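Local atomic coordinates of 5'-methylthioadenosine nucleosidase / s-adenosylhomocysteine nucleosidase (Brucella melitensis bv. 1, PDB entry 4PR3), a protein that belongs, as a nucleosidase, to the phosphorylase superfamily of alpha/beta proteins and holds adenine in a pocket beside its central sheet. Residues A[131-134]-A[135-139]; A[165-168]-A[169-172]. One frame throughout, in Å; residues are numbered along the deposited sequence.

Interaction 1 (A[131-134]-A[135-139]); sequences TVEL and PFRVA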
loop_
_atom_site.group_PDB
_atom_site.type_symbol
_atom_site.label_atom_id
_atom_site.label_comp_id
_atom_site.label_asym_id
_atom_site.label_seq_id
_atom_site.Cartn_x
_atom_site.Cartn_y
_atom_site.Cartn_z
ATOM N N THR A 131 -16.784 -2.200 2.636
ATOM C CA THR A 131 -16.906 -2.688 1.273
ATOM C C THR A 131 -17.160 -1.503 0.348
ATOM O O THR A 131 -18.154 -0.796 0.488
ATOM C CB THR A 131 -18.037 -3.724 1.158
ATOM O OG1 THR A 131 -17.631 -4.941 1.798
ATOM C CG2 THR A 131 -18.358 -4.013 -0.293
ATOM N N VAL A 132 -16.244 -1.275 -0.585
ATOM C CA VAL A 132 -16.310 -0.086 -1.423
ATOM C C VAL A 132 -16.831 -0.408 -2.813
ATOM O O VAL A 132 -16.172 -1.105 -3.586
ATOM C CB VAL A 132 -14.940 0.592 -1.549
ATOM C CG1 VAL A 132 -15.092 1.953 -2.208
ATOM C CG2 VAL A 132 -14.289 0.726 -0.182
ATOM N N GLU A 133 -18.018 0.109 -3.119
ATOM C CA GLU A 133 -18.637 -0.080 -4.425
ATOM C C GLU A 133 -17.809 0.576 -5.520
ATOM O O GLU A 133 -17.408 1.730 -5.392
ATOM C CB GLU A 133 -20.044 0.520 -4.434
ATOM C CG GLU A 133 -21.021 -0.172 -3.508
ATOM C CD GLU A 133 -21.321 -1.588 -3.945
ATOM O OE1 GLU A 133 -21.515 -1.802 -5.160
ATOM O OE2 GLU A 133 -21.353 -2.488 -3.076
ATOM N N LEU A 134 -17.549 -0.163 -6.592
ATOM C CA LEU A 134 -16.946 0.427 -7.780
ATOM C C LEU A 134 -18.051 1.071 -8.621
ATOM O O LEU A 134 -19.184 0.582 -8.644
ATOM C CB LEU A 134 -16.159 -0.621 -8.578
ATOM C CG LEU A 134 -14.896 -1.179 -7.900
ATOM C CD1 LEU A 134 -13.886 -1.681 -8.926
ATOM C CD2 LEU A 134 -14.248 -0.151 -6.980
ATOM N N PRO A 135 -17.729 2.179 -9.306
ATOM C CA PRO A 135 -18.748 2.999 -9.978
ATOM C C PRO A 135 -19.422 2.378 -11.206
ATOM O O PRO A 135 -20.505 2.831 -11.563
ATOM C CB PRO A 135 -17.963 4.249 -10.398
ATOM C CG PRO A 135 -16.557 3.773 -10.550
ATOM C CD PRO A 135 -16.377 2.748 -9.461
ATOM N N PHE A 136 -18.815 1.379 -11.839
ATOM C CA PHE A 136 -19.277 0.960 -13.163
ATOM C C PHE A 136 -19.807 -0.468 -13.279
ATOM O O PHE A 136 -19.388 -1.369 -12.554
ATOM C CB PHE A 136 -18.173 1.179 -14.198
ATOM C CG PHE A 136 -17.738 2.607 -14.316
ATOM C CD1 PHE A 136 -18.674 3.628 -14.334
ATOM C CD2 PHE A 136 -16.393 2.933 -14.390
ATOM C CE1 PHE A 136 -18.278 4.948 -14.440
ATOM C CE2 PHE A 136 -15.994 4.251 -14.494
ATOM C CZ PHE A 136 -16.938 5.260 -14.519
ATOM N N ARG A 137 -20.739 -0.648 -14.209
ATOM C CA ARG A 137 -21.264 -1.959 -14.564
ATOM C C ARG A 137 -21.344 -2.071 -16.078
ATOM O O ARG A 137 -22.050 -1.301 -16.723
ATOM C CB ARG A 137 -22.656 -2.171 -13.963
ATOM C CG ARG A 137 -22.700 -2.131 -12.440
ATOM C CD ARG A 137 -21.864 -3.241 -11.826
ATOM N NE ARG A 137 -21.920 -3.203 -10.369
ATOM C CZ ARG A 137 -21.070 -2.525 -9.602
ATOM N NH1 ARG A 137 -20.081 -1.828 -10.148
ATOM N NH2 ARG A 137 -21.208 -2.548 -8.285
ATOM N N VAL A 138 -20.616 -3.028 -16.643
ATOM C CA VAL A 138 -20.648 -3.260 -18.079
ATOM C C VAL A 138 -21.470 -4.508 -18.377
ATOM O O VAL A 138 -21.265 -5.556 -17.765
ATOM C CB VAL A 138 -19.223 -3.419 -18.652
ATOM C CG1 VAL A 138 -19.271 -3.766 -20.134
ATOM C CG2 VAL A 138 -18.419 -2.149 -18.419
ATOM N N ALA A 139 -22.410 -4.387 -19.308
ATOM C CA ALA A 139 -23.285 -5.501 -19.665
ATOM C C ALA A 139 -22.507 -6.630 -20.325
ATOM O O ALA A 139 -21.564 -6.387 -21.074
ATOM C CB ALA A 139 -24.395 -5.025 -20.577
#
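Where the chain leaves strand 132-133, L134 and P135 stand 3.8 Å apart at their CA atoms, and the backbone bends at the proline before R137 runs on in an extended form. The bend lets an arginine reach back over the residues that precede it, so the loop is tied back to E133 at the strand's end and to L134 just beyond it. Rotation about the CB–CG bond of R137 (chi2 -62°) brings the guanidinium back alongside the turn. R137 NH1 donates to the carbonyl oxygen L134 O at 3.0 Å, a rather bent bond (N-H...O 141°) that approaches from above the carbonyl plane. The same nitrogen is also placed within bonding range of F136 O, which lies in the guanidinium plane, though the modelled separation is too short to be taken literally. R137 NH2 meets E133 OE1, in plane at the guanidinium edge and 3.2 Å away, in a salt bridge whose carboxylate and guanidinium planes are inclined by 45°; it also has a weak hydrogen bond to S104 O. With partners at both terminal nitrogens, rotation of the arginine head is restrained. The apolar side of the bend is made by L134 CB against P135 CD at 3.5 Å, and by P135 CG, which lies over the centre of the F136 ring, 3.9 Å above its plane. Strand 132-133 is an antiparallel partner of strand 100-108, with V132 bonded to V106 and L134 to S104 through their backbones. L134 also packs inward on V103 and on L174 of helix 170-180, while F136 covers P183, L229 and L230 before the loop continues to strand 142-148.

Interaction 2 (A[165-168]-A[169-172]); sequences MVDM and ETYA. With ADE (adenine), chain C.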
loop_
_atom_site.group_PDB
_atom_site.type_symbol
_atom_site.label_atom_id
_atom_site.label_comp_id
_atom_site.label_asym_id
_atom_site.label_seq_id
_atom_site.Cartn_x
_atom_site.Cartn_y
_atom_site.Cartn_z
HETATM N N MSE A 165 -14.116 -13.411 -4.447
HETATM C CA MSE A 165 -12.785 -13.706 -4.968
HETATM C C MSE A 165 -11.710 -12.863 -4.282
HETATM O O MSE A 165 -12.022 -11.888 -3.596
HETATM C CB MSE A 165 -12.746 -13.500 -6.485
HETATM C CG MSE A 165 -13.516 -12.278 -6.956
HETATM SE SE MSE A 165 -13.228 -11.829 -8.835
HETATM C CE MSE A 165 -13.852 -13.443 -9.666
ATOM N N VAL A 166 -10.451 -13.252 -4.460
ATOM C CA VAL A 166 -9.338 -12.588 -3.788
ATOM C C VAL A 166 -8.226 -12.169 -4.754
ATOM O O VAL A 166 -7.906 -12.889 -5.701
ATOM C CB VAL A 166 -8.730 -13.484 -2.673
ATOM C CG1 VAL A 166 -9.762 -13.781 -1.599
ATOM C CG2 VAL A 166 -8.188 -14.779 -3.257
ATOM N N ASP A 167 -7.644 -10.997 -4.514
ATOM C CA ASP A 167 -6.464 -10.568 -5.257
ATOM C C ASP A 167 -5.491 -9.822 -4.348
ATOM O O ASP A 167 -5.752 -9.632 -3.161
ATOM C CB ASP A 167 -6.849 -9.692 -6.453
ATOM C CG ASP A 167 -6.993 -8.226 -6.085
ATOM O OD1 ASP A 167 -7.583 -7.930 -5.019
ATOM O OD2 ASP A 167 -6.511 -7.369 -6.863
HETATM N N MSE A 168 -4.341 -9.453 -4.898
HETATM C CA MSE A 168 -3.334 -8.715 -4.140
HETATM C C MSE A 168 -3.171 -7.217 -4.412
HETATM O O MSE A 168 -2.309 -6.574 -3.819
HETATM C CB MSE A 168 -2.008 -9.452 -4.223
HETATM C CG MSE A 168 -2.162 -10.881 -3.757
HETATM SE SE MSE A 168 -0.622 -11.958 -4.138
HETATM C CE MSE A 168 0.695 -10.912 -3.144
ATOM N N GLU A 169 -3.985 -6.668 -5.308
ATOM C CA GLU A 169 -3.721 -5.343 -5.880
ATOM C C GLU A 169 -4.862 -4.330 -5.784
ATOM O O GLU A 169 -4.677 -3.225 -5.284
ATOM C CB GLU A 169 -3.226 -5.443 -7.327
ATOM C CG GLU A 169 -1.767 -5.851 -7.454
ATOM C CD GLU A 169 -1.574 -7.353 -7.390
ATOM O OE1 GLU A 169 -2.392 -8.085 -7.996
ATOM O OE2 GLU A 169 -0.608 -7.800 -6.734
ATOM N N THR A 170 -6.015 -4.706 -6.325
ATOM C CA THR A 170 -7.094 -3.780 -6.672
ATOM C C THR A 170 -7.444 -2.699 -5.646
ATOM O O THR A 170 -7.566 -1.533 -6.015
ATOM C CB THR A 170 -8.370 -4.564 -7.027
ATOM O OG1 THR A 170 -8.074 -5.493 -8.075
ATOM C CG2 THR A 170 -9.479 -3.626 -7.482
ATOM N N TYR A 171 -7.594 -3.058 -4.374
ATOM C CA TYR A 171 -7.930 -2.053 -3.363
ATOM C C TYR A 171 -6.864 -0.960 -3.274
ATOM O O TYR A 171 -7.173 0.205 -3.033
ATOM C CB TYR A 171 -8.155 -2.682 -1.985
ATOM C CG TYR A 171 -8.432 -1.663 -0.902
ATOM C CD1 TYR A 171 -9.730 -1.248 -0.625
ATOM C CD2 TYR A 171 -7.394 -1.109 -0.160
ATOM C CE1 TYR A 171 -9.983 -0.309 0.356
ATOM C CE2 TYR A 171 -7.637 -0.173 0.818
ATOM C CZ TYR A 171 -8.931 0.224 1.073
ATOM O OH TYR A 171 -9.167 1.159 2.053
ATOM N N ALA A 172 -5.607 -1.344 -3.460
ATOM C CA ALA A 172 -4.521 -0.377 -3.454
ATOM C C ALA A 172 -4.620 0.547 -4.667
ATOM O O ALA A 172 -4.288 1.731 -4.585
ATOM C CB ALA A 172 -3.183 -1.087 -3.427
HETATM N N9 ADE C . -4.341 -13.959 -7.483
HETATM C C8 ADE C . -4.586 -15.148 -8.111
HETATM N N7 ADE C . -4.846 -16.135 -7.287
HETATM C C5 ADE C . -4.766 -15.553 -6.033
HETATM C C6 ADE C . -4.938 -16.069 -4.734
HETATM N N6 ADE C . -5.238 -17.347 -4.481
HETATM N N1 ADE C . -4.785 -15.220 -3.698
HETATM C C2 ADE C . -4.482 -13.940 -3.949
HETATM N N3 ADE C . -4.295 -13.342 -5.124
HETATM C C4 ADE C . -4.453 -14.212 -6.135
HETATM O O HOH W 1 -3.401 -10.846 -7.474
#
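D167 shows how one carboxylate oxygen can gather the start of a helix: its OD2 accepts from T170 N at 2.8 Å, almost straight (176°) and on the syn lone pair, while T170 OG1 at 2.7 Å and E169 N at 3.0 Å approach it out of the carboxylate plane, from opposite faces. The other oxygen, OD1, is bonded to T148. E169 curls back over M168. Its CB lies 3.4 Å from M168 C, and a bend at chi2 (84°) keeps CG and CD over that same carbonyl carbon instead of letting the chain extend. At the tip the oxygens part company: E169 OE2 approaches M168 CB at 3.3 Å and is bonded to G59 N, whereas a water donates to E169 OE1 at 3.0 Å. That water accepts from M168 N and adenine N9, joining glutamate, backbone and ligand. M168, modelled as selenomethionine, brings its CG into van der Waals contact with adenine N3 at 3.5 Å. Such a sharp strand-to-helix junction, with E169 at the N-cap position and D167 OD2 accepting the amides there, forms part of the buried adenine pocket of this phosphorylase-superfamily fold.

Overall arrangement
The two interactions illustrate how one sheet can serve both a surface and a site. Their centres are 15 Å apart and their nearest atoms about 4 Å, without touching. Interaction 1 comes first along the chain and lies toward the surface, about 11 Å from the centre of the chain; interaction 2 is buried, about 7 Å from that point, and lines the adenine pocket. Strand 142-148, which follows the loop of interaction 1, pairs with strand 165-167 and supplies T148 to interaction 2. Helix 170-180 joins them again: it begins in interaction 2, and its L174 packs against V132 of interaction 1.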